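Local coordinates for nucleotidyltransferase-like protein (Exiguobacterium sibiricum, PDB 3C18) that probably transfers a nucleotidyl group to a substrate that has not been identified, at residues Q4-R7 with T8-E12; A149-H152 with V153-L157; L201-R204 with I205-L209. All coordinates share one frame; numbering follows the deposited sequence. Where two conformers were deposited one is given.

Interaction 1 (Q4-R7 with T8-E12); sequences QATR and TIYSE
Two carbonyl oxygens in successive residues of helix 2-15, T6 O and R7 O, carry the backbone part of this contact. T6 O takes N-H groups from both I9 (I9 N to T6 O, 2.7 Å) and Y10 (Y10 N to T6 O, 2.9 Å). The I9 donor stands above the carbonyl plane. The pairing with I9 is a tighter i to i+3 step, and it accompanies a kink, since I9 N makes no bond one full turn back. R7 O is likewise doubly used: S11 N donates to it over 3.1 Å, and S11 OG also donates to it, the two reaching R7 O from opposite faces of its plane. A short hydroxyl-bearing side chain suits S11, which can turn back on its own helix.

Among side chains, T6 and Y10 cross at about a right angle. T6 OG1 meets the ring edge in its plane, 3.3 Å from Y10 CD2, while its polar partner is M2 O. Y10 CG sits between its backbone N and carbonyl carbon (chi1 82°), which swings the ring back over the preceding turn, where Y10 CE2 lies 3.5 Å from R7 CA. The aromatic ring thereby covers backbone with carbon and sends Y10 OH to E3 OE2.

Outside the two segments, the same E3 carboxylate also pairs with R7 NH2 through OE1, and thus serves both long side chains. R7 CG passes 3.4 Å from S11 OG on the way.

The apolar side faces the sheet: I9, whose branched aliphatic chain suits this buried position, rests on Y58, V65 and L67, with A5 on L63 and T8 on L60. This is an N-terminal amphipathic helix packed on the mixed beta-sheet of a nucleotidyltransferase-like domain.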
loop_
_atom_site.group_PDB
_atom_site.type_symbol
_atom_site.label_atom_id
_atom_site.label_comp_id
_atom_site.label_asym_id
_atom_site.label_seq_id
_atom_site.Cartn_x
_atom_site.Cartn_y
_atom_site.Cartn_z
ATOM N N GLN A 4 5.486 3.482 -36.966
ATOM C CA GLN A 4 5.703 2.606 -38.105
ATOM C C GLN A 4 6.179 1.257 -37.610
ATOM O O GLN A 4 5.763 0.230 -38.127
ATOM C CB GLN A 4 6.714 3.219 -39.095
ATOM N N ALA A 5 7.021 1.264 -36.585
ATOM C CA ALA A 5 7.673 0.021 -36.096
ATOM C C ALA A 5 6.747 -0.863 -35.254
ATOM O O ALA A 5 7.035 -2.045 -35.017
ATOM C CB ALA A 5 8.936 0.340 -35.305
ATOM N N THR A 6 5.630 -0.290 -34.813
ATOM C CA THR A 6 4.671 -1.032 -33.950
ATOM C C THR A 6 3.269 -1.138 -34.556
ATOM O O THR A 6 2.323 -1.642 -33.930
ATOM C CB THR A 6 4.522 -0.387 -32.549
ATOM O OG1 THR A 6 3.925 0.902 -32.672
ATOM C CG2 THR A 6 5.859 -0.246 -31.854
ATOM N N ARG A 7 3.149 -0.669 -35.788
ATOM C CA ARG A 7 1.844 -0.569 -36.439
ATOM C C ARG A 7 1.080 -1.880 -36.439
ATOM O O ARG A 7 -0.141 -1.912 -36.256
ATOM C CB ARG A 7 1.987 -0.058 -37.878
ATOM C CG ARG A 7 0.682 0.369 -38.516
ATOM C CD ARG A 7 0.933 0.905 -39.906
ATOM N NE ARG A 7 1.777 2.094 -39.885
ATOM C CZ ARG A 7 2.344 2.628 -40.962
ATOM N NH1 ARG A 7 2.171 2.071 -42.147
ATOM N NH2 ARG A 7 3.093 3.708 -40.854
ATOM N N THR A 8 1.815 -2.958 -36.635
ATOM C CA THR A 8 1.217 -4.294 -36.734
ATOM C C THR A 8 0.652 -4.721 -35.390
ATOM O O THR A 8 -0.213 -5.603 -35.300
ATOM C CB THR A 8 2.247 -5.330 -37.228
ATOM O OG1 THR A 8 2.606 -5.034 -38.584
ATOM C CG2 THR A 8 1.686 -6.734 -37.155
ATOM N N ILE A 9 1.139 -4.076 -34.345
ATOM C CA ILE A 9 0.693 -4.395 -32.985
ATOM C C ILE A 9 -0.444 -3.475 -32.533
ATOM O O ILE A 9 -1.438 -3.933 -32.014
ATOM C CB ILE A 9 1.847 -4.331 -31.944
ATOM C CG1 ILE A 9 2.922 -5.371 -32.272
ATOM C CG2 ILE A 9 1.295 -4.552 -30.506
ATOM C CD1 ILE A 9 4.066 -5.461 -31.276
ATOM N N TYR A 10 -0.312 -2.174 -32.747
ATOM C CA TYR A 10 -1.277 -1.238 -32.144
ATOM C C TYR A 10 -2.513 -1.038 -32.987
ATOM O O TYR A 10 -3.570 -0.642 -32.493
ATOM C CB TYR A 10 -0.617 0.110 -31.844
ATOM C CG TYR A 10 -0.506 1.052 -33.017
ATOM C CD1 TYR A 10 -1.632 1.669 -33.534
ATOM C CD2 TYR A 10 0.735 1.372 -33.573
ATOM C CE1 TYR A 10 -1.539 2.547 -34.598
ATOM C CE2 TYR A 10 0.835 2.250 -34.656
ATOM C CZ TYR A 10 -0.307 2.831 -35.153
ATOM O OH TYR A 10 -0.256 3.723 -36.209
ATOM N N SER A 11 -2.397 -1.350 -34.264
ATOM C CA SER A 11 -3.481 -0.993 -35.212
ATOM C C SER A 11 -4.837 -1.524 -34.798
ATOM O O SER A 11 -5.831 -0.835 -34.903
ATOM C CB SER A 11 -3.167 -1.403 -36.664
ATOM O OG SER A 11 -2.351 -0.414 -37.280
ATOM N N GLU A 12 -4.860 -2.736 -34.279
ATOM C CA GLU A 12 -6.136 -3.390 -33.951
ATOM C C GLU A 12 -6.786 -2.648 -32.751
ATOM O O GLU A 12 -8.011 -2.617 -32.599
ATOM C CB GLU A 12 -5.913 -4.886 -33.654
#

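Interaction 2 (A149-H152 with V153-L157); sequences AYTH and VHHAL
T151 and H155, one turn apart on helix 146-167 of the all-helical YgxA-like domain, lie side by side and point the same way. In one of two conformers of H155, T151 O lies over one face of the imidazole and the methyl T151 CG2 is 3.7 Å from H155 NE2, a contact that is therefore provisional. The threonine hydroxyl looks elsewhere, bonding to Y147 O and to Y191 OH and W177 NE1 of the second subunit.

Y150 and H154 form the neighbouring i, i+4 pair. One turn apart, and with CG in both anti to the backbone N (chi1 -172° for Y150), the two rings leave the helix on the same side, and Y150 CE1 approaches H154 CB obliquely at 4.2 Å. Each meets its own counterpart across the dimer: the tyrosine hydroxyl can bond to Y150 OH of the second subunit, and the flat H154 ring can stack on its twin.

H152 turns another way, its ND1 hydrogen-bonded to R133 NE of helix 116-142. Branched V153 fits against helix 201-218, and its methyl CG2 sits 3.5 Å from A149 O, the carbonyl that receives V153 N over 2.8 Å.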
loop_
_atom_site.group_PDB
_atom_site.type_symbol
_atom_site.label_atom_id
_atom_site.label_comp_id
_atom_site.label_asym_id
_atom_site.label_seq_id
_atom_site.Cartn_x
_atom_site.Cartn_y
_atom_site.Cartn_z
ATOM N N ALA A 149 10.677 0.563 16.529
ATOM C CA ALA A 149 10.212 1.954 16.646
ATOM C C ALA A 149 10.942 2.811 15.635
ATOM O O ALA A 149 10.380 3.696 15.003
ATOM C CB ALA A 149 10.451 2.501 18.074
ATOM N N TYR A 150 12.229 2.546 15.507
ATOM C CA TYR A 150 13.064 3.252 14.527
ATOM C C TYR A 150 12.488 3.109 13.163
ATOM O O TYR A 150 12.414 4.066 12.404
ATOM C CB TYR A 150 14.476 2.707 14.494
ATOM C CG TYR A 150 15.437 3.504 13.647
ATOM C CD1 TYR A 150 15.443 3.386 12.263
ATOM C CD2 TYR A 150 16.309 4.409 14.230
ATOM C CE1 TYR A 150 16.332 4.130 11.466
ATOM C CE2 TYR A 150 17.215 5.156 13.446
ATOM C CZ TYR A 150 17.235 5.009 12.074
ATOM O OH TYR A 150 18.130 5.745 11.307
ATOM N N THR A 151 12.014 1.908 12.863
ATOM C CA THR A 151 11.432 1.645 11.555
ATOM C C THR A 151 10.259 2.572 11.281
ATOM O O THR A 151 10.167 3.177 10.230
ATOM C CB THR A 151 11.017 0.153 11.368
ATOM O OG1 THR A 151 12.178 -0.680 11.488
ATOM C CG2 THR A 151 10.436 -0.044 10.013
ATOM N N HIS A 152 9.364 2.702 12.253
ATOM C CA HIS A 152 8.163 3.532 12.089
ATOM C C HIS A 152 8.474 5.010 12.127
ATOM O O HIS A 152 7.928 5.783 11.360
ATOM C CB HIS A 152 7.085 3.135 13.090
ATOM C CG HIS A 152 6.553 1.768 12.830
ATOM N ND1 HIS A 152 5.346 1.549 12.197
ATOM C CD2 HIS A 152 7.098 0.545 13.029
ATOM C CE1 HIS A 152 5.150 0.250 12.068
ATOM N NE2 HIS A 152 6.200 -0.381 12.550
ATOM N N VAL A 153 9.422 5.378 12.971
ATOM C CA VAL A 153 9.793 6.779 13.068
ATOM C C VAL A 153 10.365 7.241 11.737
ATOM O O VAL A 153 10.065 8.333 11.246
ATOM C CB VAL A 153 10.786 7.057 14.188
ATOM C CG1 VAL A 153 11.495 8.355 13.922
ATOM C CG2 VAL A 153 10.023 7.098 15.517
ATOM N N HIS A 154 11.163 6.369 11.138
ATOM C CA HIS A 154 11.837 6.679 9.864
ATOM C C HIS A 154 10.785 6.843 8.772
ATOM O O HIS A 154 10.790 7.788 7.995
ATOM C CB HIS A 154 12.849 5.577 9.519
ATOM C CG HIS A 154 13.483 5.744 8.185
ATOM N ND1 HIS A 154 12.870 5.339 7.022
ATOM C CD2 HIS A 154 14.664 6.296 7.817
ATOM C CE1 HIS A 154 13.634 5.651 5.994
ATOM N NE2 HIS A 154 14.735 6.217 6.448
ATOM N N HIS A 155 9.829 5.941 8.757
ATOM C CA HIS A 155 8.757 5.998 7.769
ATOM C C HIS A 155 7.943 7.266 7.962
ATOM O O HIS A 155 7.576 7.948 7.011
ATOM C CB HIS A 155 7.850 4.776 7.874
ATOM C CG HIS A 155 8.500 3.489 7.464
ATOM N ND1 HIS A 155 7.777 2.351 7.198
ATOM C CD2 HIS A 155 9.802 3.160 7.269
ATOM C CE1 HIS A 155 8.599 1.369 6.871
ATOM N NE2 HIS A 155 9.834 1.837 6.896
ATOM N N ALA A 156 7.666 7.599 9.213
ATOM C CA ALA A 156 6.874 8.813 9.503
ATOM C C ALA A 156 7.594 10.003 8.959
ATOM O O ALA A 156 7.012 10.924 8.418
ATOM C CB ALA A 156 6.662 9.004 11.030
ATOM N N LEU A 157 8.895 10.011 9.126
ATOM C CA LEU A 157 9.696 11.161 8.638
ATOM C C LEU A 157 9.618 11.277 7.119
ATOM O O LEU A 157 9.584 12.355 6.548
ATOM C CB LEU A 157 11.151 11.030 9.065
ATOM C CG LEU A 157 11.448 11.410 10.510
ATOM C CD1 LEU A 157 12.823 10.936 10.915
ATOM C CD2 LEU A 157 11.331 12.871 10.699
#

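Interaction 3 (L201-R204 with I205-L209)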
loop_
_atom_site.group_PDB
_atom_site.type_symbol
_atom_site.label_atom_id
_atom_site.label_comp_id
_atom_site.label_asym_id
_atom_site.label_seq_id
_atom_site.Cartn_x
_atom_site.Cartn_y
_atom_site.Cartn_z
ATOM N N LEU A 201 20.656 4.734 20.511
ATOM C CA LEU A 201 19.500 4.393 19.696
ATOM C C LEU A 201 18.254 5.003 20.329
ATOM O O LEU A 201 17.419 5.657 19.665
ATOM C CB LEU A 201 19.390 2.856 19.537
ATOM C CG LEU A 201 18.192 2.402 18.712
ATOM C CD1 LEU A 201 18.276 2.955 17.294
ATOM C CD2 LEU A 201 18.062 0.884 18.710
ATOM N N GLU A 202 18.134 4.800 21.632
ATOM C CA GLU A 202 16.955 5.237 22.369
ATOM C C GLU A 202 16.811 6.743 22.275
ATOM O O GLU A 202 15.737 7.270 22.019
ATOM C CB GLU A 202 17.016 4.828 23.859
ATOM C CG GLU A 202 16.954 3.347 24.093
ATOM C CD GLU A 202 18.348 2.685 24.128
ATOM O OE1 GLU A 202 19.298 3.278 23.594
ATOM O OE2 GLU A 202 18.489 1.566 24.672
ATOM N N GLN A 203 17.911 7.434 22.515
ATOM C CA GLN A 203 17.879 8.877 22.542
ATOM C C GLN A 203 17.540 9.432 21.170
ATOM O O GLN A 203 16.709 10.336 21.053
ATOM C CB GLN A 203 19.194 9.449 23.046
ATOM C CG GLN A 203 19.130 10.935 23.248
ATOM C CD GLN A 203 18.212 11.329 24.390
ATOM O OE1 GLN A 203 18.326 10.802 25.494
ATOM N NE2 GLN A 203 17.308 12.273 24.138
ATOM N N ARG A 204 18.139 8.879 20.127
ATOM C CA ARG A 204 17.910 9.470 18.784
ATOM C C ARG A 204 16.436 9.276 18.379
ATOM O O ARG A 204 15.818 10.153 17.785
ATOM C CB ARG A 204 18.867 8.939 17.741
ATOM C CG ARG A 204 18.597 7.505 17.389
ATOM C CD ARG A 204 19.602 7.002 16.360
ATOM N NE ARG A 204 20.954 7.035 16.875
ATOM C CZ ARG A 204 22.006 6.733 16.153
ATOM N NH1 ARG A 204 21.852 6.396 14.887
ATOM N NH2 ARG A 204 23.209 6.780 16.689
ATOM N N ILE A 205 15.877 8.138 18.743
ATOM C CA ILE A 205 14.465 7.866 18.443
ATOM C C ILE A 205 13.574 8.802 19.225
ATOM O O ILE A 205 12.569 9.290 18.754
ATOM C CB ILE A 205 14.048 6.376 18.792
ATOM C CG1 ILE A 205 14.809 5.365 17.941
ATOM C CG2 ILE A 205 12.565 6.169 18.621
ATOM C CD1 ILE A 205 14.691 3.942 18.472
ATOM N N HIS A 206 13.933 9.023 20.468
ATOM C CA HIS A 206 13.129 9.856 21.362
ATOM C C HIS A 206 13.120 11.305 20.855
ATOM O O HIS A 206 12.102 11.999 20.869
ATOM C CB HIS A 206 13.741 9.834 22.763
ATOM C CG HIS A 206 13.102 10.790 23.717
ATOM N ND1 HIS A 206 11.817 10.611 24.201
ATOM C CD2 HIS A 206 13.579 11.914 24.300
ATOM C CE1 HIS A 206 11.527 11.596 25.027
ATOM N NE2 HIS A 206 12.577 12.402 25.099
ATOM N N LEU A 207 14.298 11.757 20.446
ATOM C CA LEU A 207 14.444 13.120 19.898
ATOM C C LEU A 207 13.655 13.294 18.581
ATOM O O LEU A 207 13.011 14.322 18.325
ATOM C CB LEU A 207 15.909 13.416 19.658
ATOM C CG LEU A 207 16.745 13.704 20.896
ATOM C CD1 LEU A 207 18.117 14.157 20.416
ATOM C CD2 LEU A 207 16.088 14.767 21.770
ATOM N N ALA A 208 13.661 12.239 17.774
ATOM C CA ALA A 208 12.906 12.241 16.519
ATOM C C ALA A 208 11.431 12.251 16.817
ATOM O O ALA A 208 10.664 12.899 16.123
ATOM C CB ALA A 208 13.289 11.055 15.633
ATOM N N LEU A 209 11.001 11.577 17.878
ATOM C CA LEU A 209 9.559 11.574 18.186
ATOM C C LEU A 209 9.134 12.981 18.651
ATOM O O LEU A 209 8.030 13.472 18.370
ATOM C CB LEU A 209 9.181 10.514 19.251
ATOM C CG LEU A 209 9.198 9.040 18.821
ATOM C CD1 LEU A 209 9.285 8.039 19.999
ATOM C CD2 LEU A 209 7.969 8.800 17.905
#
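L201 O, E202 O, Q203 O and R204 O are each satisfied by the N-H four residues on, from I205, H206, L207 and A208 in turn. The shortest of the four is L207 N to Q203 O at 2.9 Å, with an N-H...O angle of 164°; I205 N reaches L201 O over 3.1 Å. The N-H groups of a helix's first turn lack carbonyls a turn back, and T200 OG1 accepts from Q203 N.

Helix 201-218 of the helical YgxA-like region starts here as a regular alpha-helix, with its apolar side laid on helices 146-167 and 116-142. L201 and I205 supply part of that side: L201 CG meets I205 CD1 at 3.8 Å, the branched chains crossing obliquely, and I205 continues to F141.

R204 is buried, and its guanidinium finds carbonyls. The long arginine chain lets NH2 reach back to E199 O, while R204 NH1 makes a weak bond to L195 O of the second subunit. R204 CG stands between its backbone N and carbonyl carbon (chi1 70°), close over I205 N. Q203 folds at chi2 (68°), bringing NE2 onto carbon: L207 CG at 3.6 Å, and the edge of the H206 ring, where CD2 lies 3.7 Å away.

Overall arrangement
Along the chain the three contacts follow in series, each within a single helix. Interaction 1 lies on helix 2-15, against the mixed sheet of the nucleotidyltransferase-like region, with its centre about 48 Å from that of interaction 2 and 58 Å from that of interaction 3, on the opposite side of the chain's centre. Interactions 2 and 3 belong to the YgxA-like helical region, on helices 146-167 and 201-218, their centres about 10 Å apart. They touch directly: V153 CG2 packs on L209 CD2, V153 CG1 on A208 CB, and Y150 on L201. Both also reach the second subunit, so the helical region takes part in the contact between the two subunits.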